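PDB 1R0K: 1-deoxy-D-xylulose 5-phosphate reductoisomerase from Zymomonas mobilis, which catalyses the NADPH-dependent rearrangement and reduction of 1-deoxy-D-xylulose 5-phosphate to 2-C-methyl-D-erythritol 4-phosphate, using a divalent metal ion, in isoprenoid biosynthesis. Local coordinates for residues Q32-L36 / T52-A57; D95-A99 / I270-L274; N124-V129 / I223-L228; V149-H153 / K218-E224. The contacts are given in a common frame with arbitrary orientation. Numbering follows the deposited sequence.

Overall arrangement
Contacts 1 and 2 both reach the seven-stranded parallel sheet of the Rossmann-type NADPH-binding domain, their centres about 15 Å apart. Contact 1 pairs two of its strands and closes first along the chain; contact 2 then joins strand 96-99 to helix 267-275, across a loop within which contact 3 and, inside that, contact 4 are nested. Contacts 3 and 4 share Ile223 and Glu224 on helix 216-229, with centres about 7 Å apart, and lie about 17 Å from the centre of contact 2. Asn124 N meets Ala99 O at 3.1 Å, a probable hydrogen bond. The four thus run from the cofactor-binding sheet to the predicted substrate and metal site.

Contact 1 (Q32-L36 / T52-A57); sequences QVIAL and TNAKRA
Strand 31-38 and the chain entering strand 56-59 run parallel, with CA atoms paired Val33-Ala54 (4.9 Å), Ile34-Lys55 (5.0 Å), Ala35-Arg56 (4.8 Å) and Leu36-Ala57 (4.9 Å). The CA-to-CB bond of Thr52 (chi1 p) points toward the strand, and Thr52 CB lies 3.5 Å from Val33 CG2. A water bridges its carbonyl to the same residue, 2.6 Å from Thr52 O and 2.8 Å from Val33 N. Asn53, at phi/psi 54/43, ends helix 42-51 in a Schellman motif and turns the chain toward the sheet. Ala54 then places CB 3.6 Å from Val33 CG1 and 4.2 Å from Leu36 CG, while its CA makes a CA-H...O contact of 3.5 Å with Val33 O. Lys55 N gives a weak hydrogen bond to Ile34 O (2.8 Å) just before the ladder, which begins where Arg56 N bonds to the same oxygen at 3.1 Å. Ile34, with psi -76, interrupts the extended run of its strand. Arg56 O accepts from Leu36 N (3.1 Å), and its side chain (chi1 and chi2 t, chi3 m) leads away to a salt bridge with Glu78. Ala57 pairs with Leu36 on the other face from Ala35 and Arg56, where both touch Leu45 of helix 42-51. This is the beta-alpha-beta crossover of a Rossmann-type fold. Backbone hydrogen bonds set the parallel register, while Val33, Leu36 and Ala54 add apolar packing between strand and connecting loop.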
loop_
_atom_site.group_PDB
_atom_site.type_symbol
_atom_site.label_atom_id
_atom_site.label_comp_id
_atom_site.label_asym_id
_atom_site.label_seq_id
_atom_site.Cartn_x
_atom_site.Cartn_y
_atom_site.Cartn_z
ATOM N N GLN B 32 -24.658 -0.112 -17.884
ATOM C CA GLN B 32 -25.551 0.399 -18.915
ATOM C C GLN B 32 -25.078 1.802 -19.290
ATOM O O GLN B 32 -25.118 2.724 -18.476
ATOM C CB GLN B 32 -26.987 0.455 -18.393
ATOM C CG GLN B 32 -27.893 1.372 -19.197
ATOM C CD GLN B 32 -29.353 1.222 -18.824
ATOM O OE1 GLN B 32 -29.712 1.219 -17.642
ATOM N NE2 GLN B 32 -30.209 1.101 -19.834
ATOM N N VAL B 33 -24.625 1.957 -20.527
ATOM C CA VAL B 33 -24.127 3.239 -20.991
ATOM C C VAL B 33 -25.228 4.248 -21.283
ATOM O O VAL B 33 -26.115 3.995 -22.096
ATOM C CB VAL B 33 -23.276 3.068 -22.254
ATOM C CG1 VAL B 33 -22.773 4.418 -22.733
ATOM C CG2 VAL B 33 -22.108 2.143 -21.962
ATOM N N ILE B 34 -25.162 5.393 -20.614
ATOM C CA ILE B 34 -26.133 6.451 -20.825
ATOM C C ILE B 34 -25.621 7.352 -21.942
ATOM O O ILE B 34 -26.091 7.278 -23.075
ATOM C CB ILE B 34 -26.340 7.295 -19.543
ATOM C CG1 ILE B 34 -26.829 6.401 -18.400
ATOM C CG2 ILE B 34 -27.359 8.402 -19.803
ATOM C CD1 ILE B 34 -28.140 5.696 -18.683
ATOM N N ALA B 35 -24.644 8.194 -21.632
ATOM C CA ALA B 35 -24.101 9.088 -22.642
ATOM C C ALA B 35 -22.608 8.923 -22.856
ATOM O O ALA B 35 -21.866 8.560 -21.944
ATOM C CB ALA B 35 -24.406 10.531 -22.278
ATOM N N LEU B 36 -22.182 9.175 -24.087
ATOM C CA LEU B 36 -20.775 9.136 -24.448
ATOM C C LEU B 36 -20.556 10.444 -25.184
ATOM O O LEU B 36 -21.421 10.876 -25.943
ATOM C CB LEU B 36 -20.467 7.968 -25.389
ATOM C CG LEU B 36 -20.635 6.538 -24.878
ATOM C CD1 LEU B 36 -20.122 5.583 -25.952
ATOM C CD2 LEU B 36 -19.863 6.335 -23.570
ATOM N N THR B 52 -22.150 -0.060 -27.456
ATOM C CA THR B 52 -22.678 -0.080 -26.096
ATOM C C THR B 52 -24.158 0.253 -26.000
ATOM O O THR B 52 -24.709 0.327 -24.901
ATOM C CB THR B 52 -21.912 0.901 -25.200
ATOM O OG1 THR B 52 -22.107 2.237 -25.682
ATOM C CG2 THR B 52 -20.420 0.571 -25.214
ATOM N N ASN B 53 -24.800 0.452 -27.147
ATOM C CA ASN B 53 -26.222 0.772 -27.169
ATOM C C ASN B 53 -26.468 1.980 -26.266
ATOM O O ASN B 53 -27.422 2.007 -25.486
ATOM C CB ASN B 53 -27.031 -0.427 -26.665
ATOM C CG ASN B 53 -28.523 -0.258 -26.873
ATOM O OD1 ASN B 53 -29.326 -0.991 -26.297
ATOM N ND2 ASN B 53 -28.902 0.705 -27.706
ATOM N N ALA B 54 -25.590 2.971 -26.373
ATOM C CA ALA B 54 -25.697 4.184 -25.570
ATOM C C ALA B 54 -26.992 4.913 -25.891
ATOM O O ALA B 54 -27.504 4.825 -27.008
ATOM C CB ALA B 54 -24.503 5.095 -25.834
ATOM N N LYS B 55 -27.521 5.635 -24.910
ATOM C CA LYS B 55 -28.758 6.373 -25.109
ATOM C C LYS B 55 -28.504 7.654 -25.888
ATOM O O LYS B 55 -29.353 8.108 -26.650
ATOM C CB LYS B 55 -29.405 6.705 -23.762
ATOM C CG LYS B 55 -30.713 7.466 -23.894
ATOM C CD LYS B 55 -31.336 7.759 -22.542
ATOM C CE LYS B 55 -32.606 8.585 -22.697
ATOM N NZ LYS B 55 -33.216 8.918 -21.379
ATOM N N ARG B 56 -27.325 8.233 -25.711
ATOM C CA ARG B 56 -27.003 9.469 -26.407
ATOM C C ARG B 56 -25.511 9.624 -26.641
ATOM O O ARG B 56 -24.699 9.184 -25.830
ATOM C CB ARG B 56 -27.518 10.661 -25.597
ATOM C CG ARG B 56 -27.266 12.015 -26.246
ATOM C CD ARG B 56 -27.794 13.135 -25.366
ATOM N NE ARG B 56 -29.199 12.935 -25.029
ATOM C CZ ARG B 56 -29.892 13.722 -24.214
ATOM N NH1 ARG B 56 -29.312 14.773 -23.650
ATOM N NH2 ARG B 56 -31.166 13.449 -23.955
ATOM N N ALA B 57 -25.162 10.250 -27.760
ATOM C CA ALA B 57 -23.774 10.510 -28.117
ATOM C C ALA B 57 -23.667 12.000 -28.411
ATOM O O ALA B 57 -24.465 12.552 -29.168
ATOM C CB ALA B 57 -23.381 9.704 -29.346
HETATM O O HOH W 1 -24.520 -0.142 -22.320
#

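Contact 2 (D95-A99 / I270-L274); sequences DWTMA and IGHTL
Trp96 is the centre of this contact, with more of its surface buried than any other residue of either segment. It opens strand 96-99, whose extended backbone passes helix 270-274 at a closest axial approach of 10.3 Å, the two N-to-C directions lying 149° apart. Trp96 CA is 7.4 Å from Leu274 CA. With chi1 t and chi2 85°, the indole extends toward the helix, and Trp96 NE1 donates a hydrogen bond of 2.9 Å to Thr273 O, which lies at the ring edge. Leu274 (chi1 t, chi2 p) supplies the second element: its CD1 sits over the ring face, 3.5 Å from the centroid of the six-membered ring of Trp96 and only 6° off the normal, a CH-pi contact. Thr273 (chi1 p) returns its hydroxyl to its own helix, OG1 donating to Ile270 O at 2.9 Å, and also brings OG1 to 3.5 Å from Trp96 CZ2. Two residues along the strand, Met98 bends back with chi2 and chi3 both p, so that its CE packs 4.0 Å from Ile270 CG2. The contact joins an interior strand of the Rossmann-type sheet, between strands 5-10 and 119-122, to the later helix 267-275. Thr20 of helix 15-25 touches Trp96, Met98 and Ile270, Ala121 of strand 119-122 touches Trp96, Met98 and Thr273, and on strand 5-10 Val7 meets Trp96 and Val9 meets Met98.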
loop_
_atom_site.group_PDB
_atom_site.type_symbol
_atom_site.label_atom_id
_atom_site.label_comp_id
_atom_site.label_asym_id
_atom_site.label_seq_id
_atom_site.Cartn_x
_atom_site.Cartn_y
_atom_site.Cartn_z
ATOM N N ASP B 95 -25.046 6.819 -12.711
ATOM C CA ASP B 95 -24.576 6.614 -11.347
ATOM C C ASP B 95 -23.061 6.773 -11.315
ATOM O O ASP B 95 -22.490 7.183 -10.305
ATOM C CB ASP B 95 -24.952 5.220 -10.838
ATOM C CG ASP B 95 -24.609 5.029 -9.367
ATOM O OD1 ASP B 95 -25.230 5.711 -8.516
ATOM O OD2 ASP B 95 -23.717 4.207 -9.056
ATOM N N TRP B 96 -22.412 6.455 -12.429
ATOM C CA TRP B 96 -20.964 6.558 -12.514
ATOM C C TRP B 96 -20.604 7.371 -13.744
ATOM O O TRP B 96 -21.023 7.046 -14.855
ATOM C CB TRP B 96 -20.336 5.171 -12.619
ATOM C CG TRP B 96 -18.848 5.171 -12.492
ATOM C CD1 TRP B 96 -18.126 5.152 -11.334
ATOM C CD2 TRP B 96 -17.892 5.163 -13.561
ATOM N NE1 TRP B 96 -16.779 5.123 -11.614
ATOM C CE2 TRP B 96 -16.608 5.130 -12.972
ATOM C CE3 TRP B 96 -17.998 5.177 -14.960
ATOM C CZ2 TRP B 96 -15.432 5.110 -13.735
ATOM C CZ3 TRP B 96 -16.830 5.160 -15.722
ATOM C CH2 TRP B 96 -15.562 5.125 -15.105
ATOM N N THR B 97 -19.824 8.427 -13.540
ATOM C CA THR B 97 -19.421 9.304 -14.630
ATOM C C THR B 97 -17.918 9.459 -14.734
ATOM O O THR B 97 -17.258 9.847 -13.772
ATOM C CB THR B 97 -20.000 10.731 -14.463
ATOM O OG1 THR B 97 -21.428 10.674 -14.450
ATOM C CG2 THR B 97 -19.535 11.639 -15.610
ATOM N N MET B 98 -17.378 9.154 -15.907
ATOM C CA MET B 98 -15.955 9.324 -16.146
ATOM C C MET B 98 -15.835 10.720 -16.748
ATOM O O MET B 98 -16.321 10.968 -17.851
ATOM C CB MET B 98 -15.440 8.268 -17.135
ATOM C CG MET B 98 -14.044 8.552 -17.686
ATOM S SD MET B 98 -12.780 8.815 -16.416
ATOM C CE MET B 98 -12.464 7.148 -15.931
ATOM N N ALA B 99 -15.217 11.636 -16.008
ATOM C CA ALA B 99 -15.041 13.007 -16.473
ATOM C C ALA B 99 -13.668 13.088 -17.113
ATOM O O ALA B 99 -12.672 13.347 -16.435
ATOM C CB ALA B 99 -15.131 13.967 -15.309
ATOM N N ILE B 270 -8.279 3.185 -13.495
ATOM C CA ILE B 270 -9.647 3.369 -13.975
ATOM C C ILE B 270 -10.504 2.251 -13.393
ATOM O O ILE B 270 -11.581 2.500 -12.852
ATOM C CB ILE B 270 -9.734 3.337 -15.530
ATOM C CG1 ILE B 270 -9.046 4.570 -16.122
ATOM C CG2 ILE B 270 -11.196 3.316 -15.980
ATOM C CD1 ILE B 270 -8.940 4.548 -17.634
ATOM N N GLY B 271 -10.012 1.018 -13.495
ATOM C CA GLY B 271 -10.742 -0.118 -12.959
ATOM C C GLY B 271 -11.059 0.084 -11.487
ATOM O O GLY B 271 -12.110 -0.335 -11.002
ATOM N N HIS B 272 -10.146 0.726 -10.765
ATOM C CA HIS B 272 -10.368 0.984 -9.347
ATOM C C HIS B 272 -11.530 1.956 -9.150
ATOM O O HIS B 272 -12.370 1.748 -8.276
ATOM C CB HIS B 272 -9.089 1.545 -8.692
ATOM C CG HIS B 272 -9.317 2.185 -7.353
ATOM N ND1 HIS B 272 -9.730 3.493 -7.213
ATOM C CD2 HIS B 272 -9.203 1.692 -6.096
ATOM C CE1 HIS B 272 -9.860 3.779 -5.929
ATOM N NE2 HIS B 272 -9.547 2.703 -5.230
ATOM N N THR B 273 -11.592 3.008 -9.961
ATOM C CA THR B 273 -12.666 3.982 -9.796
ATOM C C THR B 273 -13.999 3.434 -10.285
ATOM O O THR B 273 -15.053 3.785 -9.761
ATOM C CB THR B 273 -12.364 5.312 -10.539
ATOM O OG1 THR B 273 -12.409 5.101 -11.953
ATOM C CG2 THR B 273 -10.982 5.838 -10.157
ATOM N N LEU B 274 -13.943 2.559 -11.285
ATOM C CA LEU B 274 -15.152 1.969 -11.846
ATOM C C LEU B 274 -15.795 0.960 -10.890
ATOM O O LEU B 274 -17.013 0.957 -10.706
ATOM C CB LEU B 274 -14.829 1.307 -13.198
ATOM C CG LEU B 274 -16.013 0.674 -13.937
ATOM C CD1 LEU B 274 -17.104 1.720 -14.151
ATOM C CD2 LEU B 274 -15.552 0.094 -15.270
#

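Contact 3 (N124-V129 / I223-L228); sequences NKESLV and IEAFHL
Apolar packing dominates where the short helix 126-129 meets helix 216-229, their backbones closest at Leu128 and Glu224, with CA atoms 5.1 Å apart. Leu128 (chi1 m, chi2 t) points toward the partner helix and has the largest buried area; its CD1 lies 3.4 Å from Leu228 CG and 4.0 Å from Glu224 O. Val129 CG2 packs 3.4 Å from Glu224 CG, and Val129 CA is 4.0 Å from Ile223 CG2. The aliphatic part of Glu224 therefore serves as an apolar surface, while its carboxylate reaches back along the first segment, OE2 being 3.5 Å from Lys125 CA. Hydrogen bonds within the first segment shape its entry into the helix. Asn124 OD1 accepts from Ser127 N (2.8 Å), a capping bond, and from Ser127 OG (2.6 Å), while Val129 N bonds to Lys125 O (2.9 Å). Asn124 ND2 binds the carbonyls of Ile101 and Gly103. Among charges, Lys125 has a long, weak ion pair with Asp150. Asn124 and Glu126 are predicted to bind NADPH and Lys125 the substrate, so this helix-helix junction is consistent with a wall of the active site between the Rossmann-type nucleotide-binding domain and the catalytic part of a DXP reductoisomerase.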
loop_
_atom_site.group_PDB
_atom_site.type_symbol
_atom_site.label_atom_id
_atom_site.label_comp_id
_atom_site.label_asym_id
_atom_site.label_seq_id
_atom_site.Cartn_x
_atom_site.Cartn_y
_atom_site.Cartn_z
ATOM N N ASN B 124 -10.198 15.022 -15.676
ATOM C CA ASN B 124 -9.983 16.420 -16.066
ATOM C C ASN B 124 -9.139 17.125 -15.001
ATOM O O ASN B 124 -9.503 17.146 -13.827
ATOM C CB ASN B 124 -11.331 17.135 -16.228
ATOM C CG ASN B 124 -11.179 18.638 -16.452
ATOM O OD1 ASN B 124 -11.099 19.417 -15.500
ATOM N ND2 ASN B 124 -11.126 19.046 -17.716
ATOM N N LYS B 125 -8.020 17.711 -15.418
ATOM C CA LYS B 125 -7.111 18.383 -14.490
ATOM C C LYS B 125 -7.490 19.811 -14.086
ATOM O O LYS B 125 -7.256 20.219 -12.948
ATOM C CB LYS B 125 -5.694 18.381 -15.070
ATOM C CG LYS B 125 -5.142 16.989 -15.344
ATOM C CD LYS B 125 -3.767 17.062 -15.996
ATOM C CE LYS B 125 -3.177 15.678 -16.208
ATOM N NZ LYS B 125 -3.975 14.883 -17.177
ATOM N N GLU B 126 -8.060 20.576 -15.012
ATOM C CA GLU B 126 -8.440 21.954 -14.708
ATOM C C GLU B 126 -9.420 22.022 -13.539
ATOM O O GLU B 126 -9.421 22.987 -12.769
ATOM C CB GLU B 126 -9.067 22.627 -15.934
ATOM C CG GLU B 126 -8.091 22.997 -17.051
ATOM C CD GLU B 126 -7.491 21.789 -17.750
ATOM O OE1 GLU B 126 -8.116 20.704 -17.724
ATOM O OE2 GLU B 126 -6.401 21.934 -18.347
ATOM N N SER B 127 -10.248 20.991 -13.408
ATOM C CA SER B 127 -11.232 20.941 -12.338
ATOM C C SER B 127 -10.624 21.211 -10.966
ATOM O O SER B 127 -11.190 21.966 -10.176
ATOM C CB SER B 127 -11.935 19.582 -12.329
ATOM O OG SER B 127 -12.735 19.422 -13.484
ATOM N N LEU B 128 -9.474 20.610 -10.677
ATOM C CA LEU B 128 -8.848 20.814 -9.373
ATOM C C LEU B 128 -7.683 21.796 -9.402
ATOM O O LEU B 128 -7.371 22.435 -8.400
ATOM C CB LEU B 128 -8.400 19.474 -8.790
ATOM C CG LEU B 128 -9.550 18.480 -8.610
ATOM C CD1 LEU B 128 -9.030 17.207 -7.959
ATOM C CD2 LEU B 128 -10.647 19.110 -7.764
ATOM N N VAL B 129 -7.038 21.921 -10.552
ATOM C CA VAL B 129 -5.924 22.848 -10.670
ATOM C C VAL B 129 -6.435 24.282 -10.689
ATOM O O VAL B 129 -5.955 25.136 -9.945
ATOM C CB VAL B 129 -5.125 22.605 -11.966
ATOM C CG1 VAL B 129 -4.110 23.731 -12.173
ATOM C CG2 VAL B 129 -4.412 21.268 -11.893
ATOM N N ILE B 223 -0.938 20.409 -6.738
ATOM C CA ILE B 223 -2.076 21.272 -6.488
ATOM C C ILE B 223 -3.340 20.430 -6.424
ATOM O O ILE B 223 -4.135 20.568 -5.501
ATOM C CB ILE B 223 -2.200 22.346 -7.585
ATOM C CG1 ILE B 223 -1.018 23.314 -7.479
ATOM C CG2 ILE B 223 -3.519 23.099 -7.445
ATOM C CD1 ILE B 223 -0.963 24.344 -8.581
ATOM N N GLU B 224 -3.509 19.540 -7.395
ATOM C CA GLU B 224 -4.677 18.668 -7.425
ATOM C C GLU B 224 -4.750 17.803 -6.175
ATOM O O GLU B 224 -5.823 17.632 -5.594
ATOM C CB GLU B 224 -4.624 17.747 -8.637
ATOM C CG GLU B 224 -4.700 18.437 -9.974
ATOM C CD GLU B 224 -4.579 17.444 -11.115
ATOM O OE1 GLU B 224 -3.432 17.108 -11.492
ATOM O OE2 GLU B 224 -5.633 16.987 -11.612
ATOM N N ALA B 225 -3.606 17.247 -5.778
ATOM C CA ALA B 225 -3.540 16.389 -4.599
ATOM C C ALA B 225 -3.949 17.152 -3.349
ATOM O O ALA B 225 -4.625 16.618 -2.465
ATOM C CB ALA B 225 -2.130 15.838 -4.432
ATOM N N PHE B 226 -3.530 18.408 -3.275
ATOM C CA PHE B 226 -3.849 19.240 -2.125
ATOM C C PHE B 226 -5.361 19.363 -1.926
ATOM O O PHE B 226 -5.851 19.288 -0.800
ATOM C CB PHE B 226 -3.229 20.628 -2.305
ATOM C CG PHE B 226 -3.590 21.601 -1.214
ATOM C CD1 PHE B 226 -3.076 21.456 0.073
ATOM C CD2 PHE B 226 -4.477 22.647 -1.460
ATOM C CE1 PHE B 226 -3.441 22.331 1.094
ATOM C CE2 PHE B 226 -4.850 23.523 -0.447
ATOM C CZ PHE B 226 -4.331 23.358 0.825
ATOM N N HIS B 227 -6.100 19.547 -3.015
ATOM C CA HIS B 227 -7.550 19.681 -2.923
ATOM C C HIS B 227 -8.235 18.340 -2.713
ATOM O O HIS B 227 -9.218 18.250 -1.995
ATOM C CB HIS B 227 -8.109 20.356 -4.176
ATOM C CG HIS B 227 -7.880 21.834 -4.210
ATOM N ND1 HIS B 227 -6.912 22.422 -4.998
ATOM C CD2 HIS B 227 -8.476 22.842 -3.529
ATOM C CE1 HIS B 227 -6.925 23.729 -4.802
ATOM N NE2 HIS B 227 -7.863 24.009 -3.915
ATOM N N LEU B 228 -7.708 17.296 -3.338
ATOM C CA LEU B 228 -8.289 15.967 -3.200
ATOM C C LEU B 228 -8.198 15.390 -1.796
ATOM O O LEU B 228 -9.157 14.803 -1.297
ATOM C CB LEU B 228 -7.596 14.985 -4.141
ATOM C CG LEU B 228 -7.936 15.010 -5.625
ATOM C CD1 LEU B 228 -6.891 14.205 -6.393
ATOM C CD2 LEU B 228 -9.331 14.442 -5.837
#

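Contact 4 (V149-H153 / K218-E224); sequences VDSEH and KGLELIE
Lys218 NZ makes salt bridges to Glu221 OE1 (2.7 Å) within its own helix and to Glu152 OE2 (3.0 Å, weak as a hydrogen bond) across the gap; it also bonds to Thr174 O. It thereby offsets the charge of two carboxylates that bring Glu152 OE1 to 3.1 Å from Glu221 OE1. Glu152 is chi1 m, chi2 p. His153 (chi1 m) donates from NE2 to Glu221 O (3.0 Å, 167°), and its CE1 approaches Glu224 OE1 at 3.2 Å. One water bridges Glu152 OE2 (2.9 Å) and Glu221 OE2 (2.5 Å); another lies 2.6 Å from Asp150 OD2 and 2.8 Å from Glu224 OE2. Asp150, Glu152 and Glu221 are predicted Mn(2+) ligands, so this acidic cluster is consistent with the metal site. Both segments are helical except 149-150, with His153 CA and Glu221 CA 7.9 Å apart. Asp150 occupies the N-cap position of helix 151-159, though its side chain makes no capping bond. Strand 168-175 touches Glu152 and Lys218, and helices 307-317 and 321-337 pack against Leu222 and Leu220 respectively.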
loop_
_atom_site.group_PDB
_atom_site.type_symbol
_atom_site.label_atom_id
_atom_site.label_comp_id
_atom_site.label_asym_id
_atom_site.label_seq_id
_atom_site.Cartn_x
_atom_site.Cartn_y
_atom_site.Cartn_z
ATOM N N VAL B 149 -8.673 9.746 -11.071
ATOM C CA VAL B 149 -8.259 8.774 -12.077
ATOM C C VAL B 149 -6.765 8.697 -12.392
ATOM O O VAL B 149 -6.234 7.611 -12.629
ATOM C CB VAL B 149 -9.024 9.028 -13.393
ATOM C CG1 VAL B 149 -8.485 8.133 -14.509
ATOM C CG2 VAL B 149 -10.509 8.765 -13.175
ATOM N N ASP B 150 -6.085 9.838 -12.404
ATOM C CA ASP B 150 -4.665 9.847 -12.731
ATOM C C ASP B 150 -3.812 8.986 -11.794
ATOM O O ASP B 150 -4.111 8.844 -10.611
ATOM C CB ASP B 150 -4.161 11.291 -12.804
ATOM C CG ASP B 150 -4.780 12.059 -13.970
ATOM O OD1 ASP B 150 -5.295 11.405 -14.908
ATOM O OD2 ASP B 150 -4.748 13.307 -13.964
ATOM N N SER B 151 -2.743 8.421 -12.350
ATOM C CA SER B 151 -1.849 7.510 -11.632
ATOM C C SER B 151 -1.427 7.834 -10.214
ATOM O O SER B 151 -1.582 7.003 -9.325
ATOM C CB SER B 151 -0.590 7.249 -12.459
ATOM O OG SER B 151 -0.926 6.600 -13.668
ATOM N N GLU B 152 -0.868 9.016 -9.999
ATOM C CA GLU B 152 -0.421 9.386 -8.667
ATOM C C GLU B 152 -1.576 9.578 -7.691
ATOM O O GLU B 152 -1.533 9.106 -6.553
ATOM C CB GLU B 152 0.402 10.675 -8.722
ATOM C CG GLU B 152 1.729 10.573 -9.472
ATOM C CD GLU B 152 1.583 10.643 -10.984
ATOM O OE1 GLU B 152 0.514 11.062 -11.483
ATOM O OE2 GLU B 152 2.559 10.291 -11.673
ATOM N N HIS B 153 -2.610 10.280 -8.135
ATOM C CA HIS B 153 -3.751 10.538 -7.274
ATOM C C HIS B 153 -4.497 9.275 -6.913
ATOM O O HIS B 153 -4.931 9.123 -5.772
ATOM C CB HIS B 153 -4.697 11.530 -7.942
ATOM C CG HIS B 153 -4.057 12.843 -8.248
ATOM N ND1 HIS B 153 -4.334 13.560 -9.393
ATOM C CD2 HIS B 153 -3.127 13.557 -7.570
ATOM C CE1 HIS B 153 -3.601 14.659 -9.406
ATOM N NE2 HIS B 153 -2.860 14.681 -8.312
ATOM N N LYS B 218 4.190 17.927 -12.525
ATOM C CA LYS B 218 4.260 17.529 -11.120
ATOM C C LYS B 218 3.725 18.614 -10.207
ATOM O O LYS B 218 3.102 18.318 -9.185
ATOM C CB LYS B 218 5.696 17.201 -10.698
ATOM C CG LYS B 218 6.123 15.794 -11.017
ATOM C CD LYS B 218 5.201 14.772 -10.365
ATOM C CE LYS B 218 5.192 13.509 -11.198
ATOM N NZ LYS B 218 4.310 12.456 -10.666
ATOM N N GLY B 219 3.988 19.869 -10.564
ATOM C CA GLY B 219 3.505 20.975 -9.758
ATOM C C GLY B 219 1.988 20.999 -9.775
ATOM O O GLY B 219 1.349 21.237 -8.752
ATOM N N LEU B 220 1.408 20.743 -10.945
ATOM C CA LEU B 220 -0.044 20.734 -11.084
ATOM C C LEU B 220 -0.632 19.551 -10.323
ATOM O O LEU B 220 -1.705 19.651 -9.727
ATOM C CB LEU B 220 -0.429 20.668 -12.563
ATOM C CG LEU B 220 0.139 21.822 -13.396
ATOM C CD1 LEU B 220 -0.206 21.622 -14.858
ATOM C CD2 LEU B 220 -0.419 23.140 -12.890
ATOM N N GLU B 221 0.078 18.430 -10.346
ATOM C CA GLU B 221 -0.367 17.244 -9.631
ATOM C C GLU B 221 -0.401 17.521 -8.133
ATOM O O GLU B 221 -1.284 17.048 -7.425
ATOM C CB GLU B 221 0.568 16.069 -9.932
ATOM C CG GLU B 221 0.280 15.414 -11.266
ATOM C CD GLU B 221 1.322 14.387 -11.650
ATOM O OE1 GLU B 221 1.885 13.747 -10.743
ATOM O OE2 GLU B 221 1.563 14.210 -12.863
ATOM N N LEU B 222 0.565 18.294 -7.652
ATOM C CA LEU B 222 0.627 18.637 -6.241
ATOM C C LEU B 222 -0.591 19.470 -5.866
ATOM O O LEU B 222 -1.199 19.275 -4.811
ATOM C CB LEU B 222 1.894 19.439 -5.952
ATOM C CG LEU B 222 2.024 20.001 -4.541
ATOM C CD1 LEU B 222 2.036 18.870 -3.524
ATOM C CD2 LEU B 222 3.304 20.820 -4.448
ATOM N N ILE B 223 -0.938 20.409 -6.738
ATOM C CA ILE B 223 -2.076 21.272 -6.488
ATOM C C ILE B 223 -3.340 20.430 -6.424
ATOM O O ILE B 223 -4.135 20.568 -5.501
ATOM C CB ILE B 223 -2.200 22.346 -7.585
ATOM C CG1 ILE B 223 -1.018 23.314 -7.479
ATOM C CG2 ILE B 223 -3.519 23.099 -7.445
ATOM C CD1 ILE B 223 -0.963 24.344 -8.581
ATOM N N GLU B 224 -3.509 19.540 -7.395
ATOM C CA GLU B 224 -4.677 18.668 -7.425
ATOM C C GLU B 224 -4.750 17.803 -6.175
ATOM O O GLU B 224 -5.823 17.632 -5.594
ATOM C CB GLU B 224 -4.624 17.747 -8.637
ATOM C CG GLU B 224 -4.700 18.437 -9.974
ATOM C CD GLU B 224 -4.579 17.444 -11.115
ATOM O OE1 GLU B 224 -3.432 17.108 -11.492
ATOM O OE2 GLU B 224 -5.633 16.987 -11.612
HETATM O O HOH W 2 -2.586 14.025 -12.716
HETATM O O HOH W 3 -6.577 14.658 -12.733
HETATM O O HOH W 4 3.022 12.368 -13.654
#